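Local coordinates for protein antitoxin RelF (Mycobacterium tuberculosis, PDB 3G5O) that neutralizes the RNase toxin RelG by binding it and, together with that toxin, binds DNA and represses its own promoter, at the interface of chains A and B and the interface of chains A and C. Coordinates in Å, arbitrary orientation; residue numbers count along the deposited sequence, not the author numbering. Chains: chain A/B, Uncharacterized protein Rv2865; chain C, Uncharacterized protein Rv2866.

Contact 1: the interface of chains A and B. Residues chain A 33, 44-45, 47, 52; chain B 47-49, 52.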
loop_
_atom_site.group_PDB
_atom_site.type_symbol
_atom_site.label_atom_id
_atom_site.label_comp_id
_atom_site.label_asym_id
_atom_site.label_seq_id
_atom_site.Cartn_x
_atom_site.Cartn_y
_atom_site.Cartn_z
ATOM N N GLN A 33 4.472 0.814 16.285
ATOM C CA GLN A 33 3.663 -0.387 16.141
ATOM C C GLN A 33 3.997 -1.398 17.192
ATOM O O GLN A 33 5.144 -1.499 17.624
ATOM C CB GLN A 33 3.831 -1.049 14.785
ATOM C CG GLN A 33 5.063 -0.618 14.086
ATOM C CD GLN A 33 5.143 -1.238 12.696
ATOM O OE1 GLN A 33 5.334 -0.533 11.708
ATOM N NE2 GLN A 33 4.993 -2.561 12.628
ATOM N N ALA A 44 -1.175 -10.485 16.189
ATOM C CA ALA A 44 -1.856 -9.260 15.770
ATOM C C ALA A 44 -0.881 -8.117 15.829
ATOM O O ALA A 44 0.195 -8.196 16.492
ATOM C CB ALA A 44 -3.044 -8.949 16.677
ATOM N N VAL A 45 -1.278 -7.021 15.192
ATOM C CA VAL A 45 -0.480 -5.828 15.203
ATOM C C VAL A 45 -1.415 -4.685 15.598
ATOM O O VAL A 45 -2.569 -4.596 15.116
ATOM C CB VAL A 45 0.183 -5.565 13.799
ATOM C CG1 VAL A 45 0.859 -4.211 13.785
ATOM C CG2 VAL A 45 1.202 -6.655 13.468
ATOM N N VAL A 47 -1.616 -0.452 15.658
ATOM C CA VAL A 47 -1.044 0.825 15.213
ATOM C C VAL A 47 -2.041 1.951 15.445
ATOM O O VAL A 47 -3.203 1.690 15.674
ATOM C CB VAL A 47 -0.668 0.813 13.688
ATOM C CG1 VAL A 47 0.425 -0.169 13.451
ATOM C CG2 VAL A 47 -1.886 0.480 12.821
ATOM N N TRP A 52 -2.763 4.125 10.481
ATOM C CA TRP A 52 -3.459 3.199 9.599
ATOM C C TRP A 52 -3.954 3.940 8.336
ATOM O O TRP A 52 -3.748 3.472 7.224
ATOM C CB TRP A 52 -4.640 2.558 10.330
ATOM C CG TRP A 52 -5.402 1.605 9.454
ATOM C CD1 TRP A 52 -6.601 1.829 8.811
ATOM C CD2 TRP A 52 -4.982 0.305 9.094
ATOM N NE1 TRP A 52 -6.953 0.710 8.086
ATOM C CE2 TRP A 52 -5.987 -0.246 8.260
ATOM C CE3 TRP A 52 -3.852 -0.467 9.410
ATOM C CZ2 TRP A 52 -5.894 -1.541 7.720
ATOM C CZ3 TRP A 52 -3.770 -1.790 8.891
ATOM C CH2 TRP A 52 -4.804 -2.297 8.054
ATOM N N VAL B 47 -5.085 -5.495 13.679
ATOM C CA VAL B 47 -5.268 -6.477 12.603
ATOM C C VAL B 47 -4.443 -7.717 12.894
ATOM O O VAL B 47 -3.535 -7.688 13.705
ATOM C CB VAL B 47 -4.827 -5.919 11.199
ATOM C CG1 VAL B 47 -5.676 -4.729 10.818
ATOM C CG2 VAL B 47 -3.348 -5.541 11.195
ATOM N N GLY B 48 -4.741 -8.806 12.193
ATOM C CA GLY B 48 -3.963 -10.012 12.322
ATOM C C GLY B 48 -2.528 -9.795 11.847
ATOM O O GLY B 48 -2.268 -8.933 11.006
ATOM N N ALA B 49 -1.603 -10.552 12.431
ATOM C CA ALA B 49 -0.221 -10.565 11.984
ATOM C C ALA B 49 -0.097 -10.909 10.493
ATOM O O ALA B 49 0.697 -10.285 9.775
ATOM C CB ALA B 49 0.598 -11.555 12.818
ATOM N N TRP B 52 -1.174 -7.951 8.464
ATOM C CA TRP B 52 -0.151 -6.920 8.489
ATOM C C TRP B 52 0.944 -7.263 7.476
ATOM O O TRP B 52 1.401 -6.381 6.738
ATOM C CB TRP B 52 0.453 -6.792 9.869
ATOM C CG TRP B 52 1.446 -5.710 9.983
ATOM C CD1 TRP B 52 2.811 -5.849 10.065
ATOM C CD2 TRP B 52 1.180 -4.308 10.042
ATOM N NE1 TRP B 52 3.396 -4.618 10.184
ATOM C CE2 TRP B 52 2.427 -3.654 10.177
ATOM C CE3 TRP B 52 0.006 -3.538 10.004
ATOM C CZ2 TRP B 52 2.543 -2.265 10.232
ATOM C CZ3 TRP B 52 0.117 -2.155 10.075
ATOM C CH2 TRP B 52 1.377 -1.532 10.193
#

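Contact 2: the interface of chains A and C. Residues chain A 31, 51, 53-55, 57-58; chain C 58-61.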
loop_
_atom_site.group_PDB
_atom_site.type_symbol
_atom_site.label_atom_id
_atom_site.label_comp_id
_atom_site.label_asym_id
_atom_site.label_seq_id
_atom_site.Cartn_x
_atom_site.Cartn_y
_atom_site.Cartn_z
ATOM N N GLN A 31 3.841 6.977 15.169
ATOM C CA GLN A 31 4.019 5.950 14.189
ATOM C C GLN A 31 4.413 4.588 14.802
ATOM O O GLN A 31 4.759 3.683 14.077
ATOM C CB GLN A 31 5.060 6.374 13.138
ATOM C CG GLN A 31 4.707 7.660 12.385
ATOM C CD GLN A 31 5.824 8.132 11.436
ATOM O OE1 GLN A 31 6.388 9.215 11.618
ATOM N NE2 GLN A 31 6.139 7.323 10.434
ATOM N N GLU A 51 -2.027 6.534 11.827
ATOM C CA GLU A 51 -1.021 5.720 11.131
ATOM C C GLU A 51 -1.646 4.734 10.107
ATOM O O GLU A 51 -1.132 4.571 8.985
ATOM C CB GLU A 51 -0.076 4.992 12.119
ATOM C CG GLU A 51 1.176 4.408 11.450
ATOM C CD GLU A 51 1.984 5.483 10.676
ATOM O OE1 GLU A 51 1.886 6.700 10.989
ATOM O OE2 GLU A 51 2.712 5.130 9.755
ATOM N N GLU A 53 -4.521 5.119 8.523
ATOM C CA GLU A 53 -4.932 5.992 7.402
ATOM C C GLU A 53 -3.727 6.381 6.489
ATOM O O GLU A 53 -3.817 6.266 5.261
ATOM C CB GLU A 53 -5.593 7.250 7.949
ATOM C CG GLU A 53 -7.059 7.115 8.136
ATOM C CD GLU A 53 -7.736 6.912 6.763
ATOM O OE1 GLU A 53 -7.628 7.807 5.890
ATOM O OE2 GLU A 53 -8.321 5.834 6.544
ATOM N N SER A 54 -2.637 6.854 7.096
ATOM C CA SER A 54 -1.393 7.141 6.358
ATOM C C SER A 54 -0.953 5.980 5.463
ATOM O O SER A 54 -0.631 6.158 4.268
ATOM C CB SER A 54 -0.270 7.503 7.328
ATOM O OG SER A 54 -0.471 8.817 7.845
ATOM N N LEU A 55 -0.943 4.786 6.037
ATOM C CA LEU A 55 -0.631 3.588 5.269
ATOM C C LEU A 55 -1.618 3.301 4.111
ATOM O O LEU A 55 -1.177 3.048 2.984
ATOM C CB LEU A 55 -0.466 2.402 6.201
ATOM C CG LEU A 55 0.808 2.472 7.085
ATOM C CD1 LEU A 55 0.798 1.328 8.098
ATOM C CD2 LEU A 55 2.133 2.443 6.259
ATOM N N GLU A 57 -3.494 5.435 2.525
ATOM C CA GLU A 57 -3.334 6.425 1.482
ATOM C C GLU A 57 -1.995 6.243 0.738
ATOM O O GLU A 57 -1.894 6.532 -0.455
ATOM C CB GLU A 57 -3.461 7.848 2.075
ATOM C CG GLU A 57 -4.848 8.173 2.560
ATOM C CD GLU A 57 -5.852 8.024 1.403
ATOM O OE1 GLU A 57 -5.779 8.836 0.444
ATOM O OE2 GLU A 57 -6.637 7.041 1.414
ATOM N N THR A 58 -0.953 5.777 1.431
ATOM C CA THR A 58 0.294 5.507 0.745
ATOM C C THR A 58 0.101 4.391 -0.291
ATOM O O THR A 58 0.605 4.473 -1.423
ATOM C CB THR A 58 1.406 5.106 1.748
ATOM O OG1 THR A 58 1.563 6.160 2.699
ATOM C CG2 THR A 58 2.720 4.874 1.031
ATOM N N LYS C 58 -3.646 13.163 5.561
ATOM C CA LYS C 58 -2.665 12.402 6.333
ATOM C C LYS C 58 -1.335 12.361 5.640
ATOM O O LYS C 58 -1.289 12.349 4.415
ATOM C CB LYS C 58 -3.174 10.968 6.578
ATOM C CG LYS C 58 -4.459 10.905 7.450
ATOM C CD LYS C 58 -4.178 11.118 8.934
ATOM C CE LYS C 58 -5.473 11.573 9.698
ATOM N NZ LYS C 58 -5.590 13.087 9.772
ATOM N N PRO C 59 -0.243 12.344 6.430
ATOM C CA PRO C 59 1.099 12.333 5.856
ATOM C C PRO C 59 1.334 10.966 5.265
ATOM O O PRO C 59 0.896 9.954 5.856
ATOM C CB PRO C 59 2.027 12.579 7.080
ATOM C CG PRO C 59 1.171 12.155 8.343
ATOM C CD PRO C 59 -0.275 12.441 7.923
ATOM N N LEU C 60 1.966 10.914 4.103
ATOM C CA LEU C 60 2.236 9.647 3.468
ATOM C C LEU C 60 3.604 9.101 3.882
ATOM O O LEU C 60 4.426 9.811 4.488
ATOM C CB LEU C 60 2.100 9.777 1.933
ATOM C CG LEU C 60 0.750 10.323 1.477
ATOM C CD1 LEU C 60 0.605 10.208 -0.064
ATOM C CD2 LEU C 60 -0.381 9.519 2.206
ATOM N N ARG C 61 3.842 7.826 3.576
ATOM C CA ARG C 61 4.987 7.083 4.130
ATOM C C ARG C 61 5.848 6.544 3.012
ATOM O O ARG C 61 5.512 6.728 1.830
ATOM C CB ARG C 61 4.497 5.934 5.038
ATOM C CG ARG C 61 3.524 6.408 6.155
ATOM C CD ARG C 61 4.265 7.397 7.061
ATOM N NE ARG C 61 3.480 7.761 8.250
ATOM C CZ ARG C 61 3.539 8.941 8.841
ATOM N NH1 ARG C 61 4.345 9.865 8.329
ATOM N NH2 ARG C 61 2.813 9.190 9.930
#

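Contact 3: the interface of chains A and C. Residues chain A 89-90, 95-96; chain C 39, 42-43, 46.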
loop_
_atom_site.group_PDB
_atom_site.type_symbol
_atom_site.label_atom_id
_atom_site.label_comp_id
_atom_site.label_asym_id
_atom_site.label_seq_id
_atom_site.Cartn_x
_atom_site.Cartn_y
_atom_site.Cartn_z
ATOM N N ILE A 89 -7.673 30.453 -9.933
ATOM C CA ILE A 89 -8.307 29.175 -10.190
ATOM C C ILE A 89 -9.825 29.370 -10.316
ATOM O O ILE A 89 -10.432 28.815 -11.219
ATOM C CB ILE A 89 -7.968 28.123 -9.072
ATOM C CG1 ILE A 89 -6.499 27.705 -9.119
ATOM C CG2 ILE A 89 -8.858 26.859 -9.194
ATOM C CD1 ILE A 89 -6.114 26.825 -10.289
ATOM N N ARG A 90 -10.433 30.142 -9.404
ATOM C CA ARG A 90 -11.881 30.391 -9.455
ATOM C C ARG A 90 -12.271 31.071 -10.760
ATOM O O ARG A 90 -13.270 30.694 -11.395
ATOM C CB ARG A 90 -12.355 31.213 -8.252
ATOM C CG ARG A 90 -12.327 30.446 -6.900
ATOM C CD ARG A 90 -13.127 31.206 -5.908
ATOM N NE ARG A 90 -13.256 30.541 -4.608
ATOM C CZ ARG A 90 -14.146 29.580 -4.355
ATOM N NH1 ARG A 90 -14.967 29.161 -5.329
ATOM N NH2 ARG A 90 -14.232 29.055 -3.123
ATOM N N VAL A 95 -15.800 29.153 -11.017
ATOM C CA VAL A 95 -16.360 28.730 -9.720
ATOM C C VAL A 95 -16.199 29.907 -8.785
ATOM O O VAL A 95 -15.262 29.913 -7.985
ATOM C CB VAL A 95 -15.650 27.439 -9.115
ATOM C CG1 VAL A 95 -16.420 26.889 -7.896
ATOM C CG2 VAL A 95 -15.484 26.354 -10.153
ATOM N N PRO A 96 -17.107 30.913 -8.893
ATOM C CA PRO A 96 -17.031 32.115 -8.077
ATOM C C PRO A 96 -17.337 31.834 -6.606
ATOM O O PRO A 96 -17.995 30.849 -6.275
ATOM C CB PRO A 96 -18.111 33.034 -8.689
ATOM C CG PRO A 96 -19.159 32.090 -9.178
ATOM C CD PRO A 96 -18.359 30.880 -9.690
ATOM N N ALA C 39 -15.891 21.706 -9.208
ATOM C CA ALA C 39 -16.335 22.723 -8.254
ATOM C C ALA C 39 -16.154 22.269 -6.784
ATOM O O ALA C 39 -15.817 23.067 -5.940
ATOM C CB ALA C 39 -17.800 23.211 -8.559
ATOM N N VAL C 42 -12.527 22.638 -5.834
ATOM C CA VAL C 42 -12.205 24.062 -5.587
ATOM C C VAL C 42 -12.741 24.545 -4.219
ATOM O O VAL C 42 -12.014 25.200 -3.443
ATOM C CB VAL C 42 -12.670 24.930 -6.749
ATOM C CG1 VAL C 42 -12.590 26.406 -6.394
ATOM C CG2 VAL C 42 -11.804 24.639 -8.010
ATOM N N GLU C 43 -13.979 24.179 -3.890
ATOM C CA GLU C 43 -14.540 24.594 -2.597
ATOM C C GLU C 43 -13.809 23.970 -1.420
ATOM O O GLU C 43 -13.568 24.607 -0.423
ATOM C CB GLU C 43 -16.054 24.347 -2.536
ATOM C CG GLU C 43 -16.833 25.101 -3.631
ATOM C CD GLU C 43 -16.744 26.645 -3.548
ATOM O OE1 GLU C 43 -16.386 27.185 -2.486
ATOM O OE2 GLU C 43 -17.033 27.314 -4.562
ATOM N N PHE C 46 -10.021 25.594 -1.135
ATOM C CA PHE C 46 -9.933 26.958 -0.610
ATOM C C PHE C 46 -10.800 27.175 0.632
ATOM O O PHE C 46 -10.929 28.294 1.115
ATOM C CB PHE C 46 -10.199 28.001 -1.711
ATOM C CG PHE C 46 -9.283 27.855 -2.898
ATOM C CD1 PHE C 46 -7.913 28.045 -2.763
ATOM C CD2 PHE C 46 -9.792 27.518 -4.146
ATOM C CE1 PHE C 46 -7.038 27.896 -3.879
ATOM C CE2 PHE C 46 -8.927 27.344 -5.263
ATOM C CZ PHE C 46 -7.559 27.550 -5.121
#

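Contact 1: the interface of chains A and B
A:Val45 sits with both methyls on one face of the B:Trp52 indole, crossing it at about a right angle. CG1, placed anti to the backbone N (chi1 172°), lies 3.9 Å from the centroid of the six-membered ring of B:Trp52, while CG2 covers the five-membered ring and comes within 3.6 Å of B:Trp52 CG. Each methyl makes a CH-pi contact with its own ring. The far end of the indole meets A:Val47, whose CG1 is 3.7 Å from B:Trp52 CH2. In the twin direction A:Trp52 reaches B:Val47, CH2 to CG1 at 3.8 Å, and the two indoles run antiparallel past one another, with their CZ3 atoms 4.1 Å apart. Further out, A:Gln33 stands over the rim of the B:Trp52 face that A:Val45 covers, its amide plane nearly perpendicular to the ring (87°), with NE2 3.4 Å from CZ2. At the polar rim the backbones bond: A:Val45 N donates to B:Val47 O at 2.8 Å, and B:Val47 N returns a bond to A:Val45 O at 3.0 Å. These bonds pair strand 41-48 of one subunit antiparallel with its copy in the other, and the tryptophans come from helix 49-62 directly after each strand, so strand pairing and helix packing close the antitoxin dimer together.

Contact 2: the interface of chains A and C
The guanidinium of C:Arg61 is sandwiched: A:Gln31 lays its amide parallel to one face (planes 8° apart), with NE2 3.5 Å from C:Arg61 CZ, and the carbonyl oxygen of C:Pro59 lies over the opposite face. The A:Glu51 carboxylate, nearly coplanar with the guanidinium, takes it side-on. C:Arg61 NH2 gives a salt bridge to A:Glu51 OE1 at 2.9 Å, and NE bonds to OE2 at 3.1 Å from a somewhat tilted direction; both oxygens use their syn lone pairs. A bend at chi2 (-62°) in C:Arg61 turns NE and NH2 toward that carboxylate. Stack and two-point grip together fix the orientation of the guanidinium. One helix turn further on, A:Ser54 OG donates to C:Pro59 O at 2.7 Å, in the carbonyl plane, so this oxygen is held by the serine as well as facing the arginine. A:Thr58 OG1 relays: it donates to A:Ser54 O at 2.7 Å and accepts from C:Arg61 N at 3.0 Å. Beside it, A:Glu57 CB packs on C:Leu60 CD2 at 3.5 Å. Antitoxin helix 49-62 therefore presents one side to the toxin segment that runs from strand 58-59 to C:Arg61, while A:Gln31 adds its amide from the loop just before strand 33-38.

Contact 3: the interface of chains A and C
This is a heteromeric antitoxin-toxin interface, where the C-terminal part of RelF, helix 86-93 and the residues after it, lies against toxin helix 35-45 and helps hold the two proteins together. A:Arg90 meets C:Glu43 end-on: NH1 bonds to OE2 and NH2 to OE1, each at 2.9 Å and nearly straight. Both oxygens lie in the guanidinium plane, yet the carboxylate is turned 42° against it, and the nitrogens approach from above the carboxylate plane. A:Arg90 reaches across with its chain extended from CG to NE, and C:Glu43, bent at chi2 (-63°), curls to meet it. NH1 also donates to A:Val95 O at 2.8 Å, again in the guanidinium plane, which helps fix the rotation of the group and ties the helix to the segment after it. C:Val42 CG1 sits over the rim of one guanidinium face. Alongside, A:Ile89 CG2 touches C:Val42 CG2 at 3.9 Å and meets the edge of the C:Phe46 ring at CE2, 4.0 Å away. A:Val95 CG1 packs on C:Ala39 CB at 4.0 Å. For RelF, the patch fastens its C-terminal region to the toxin it neutralizes, combining a charged clamp with apolar contacts on either side.

Helix 49-62 of chain A serves two partners: A:Trp52 belongs to contact 1, whereas A:Glu51 and A:Ser54 to either side of it face the toxin in contact 2. The C-alpha centres of these patches are about 14 Å apart, so dimerisation and toxin binding lie close together on the same helix. Contact 3 shares no element with them, its C-alpha centre lying about 27 Å from that of contact 2 and about 40 Å from that of contact 1. Chain A grips chain C at well-separated places, contacts 2 and 3 among them, wrapping along it, while contact 1 joins two such pairs into the heterotetramer of the deposited assembly.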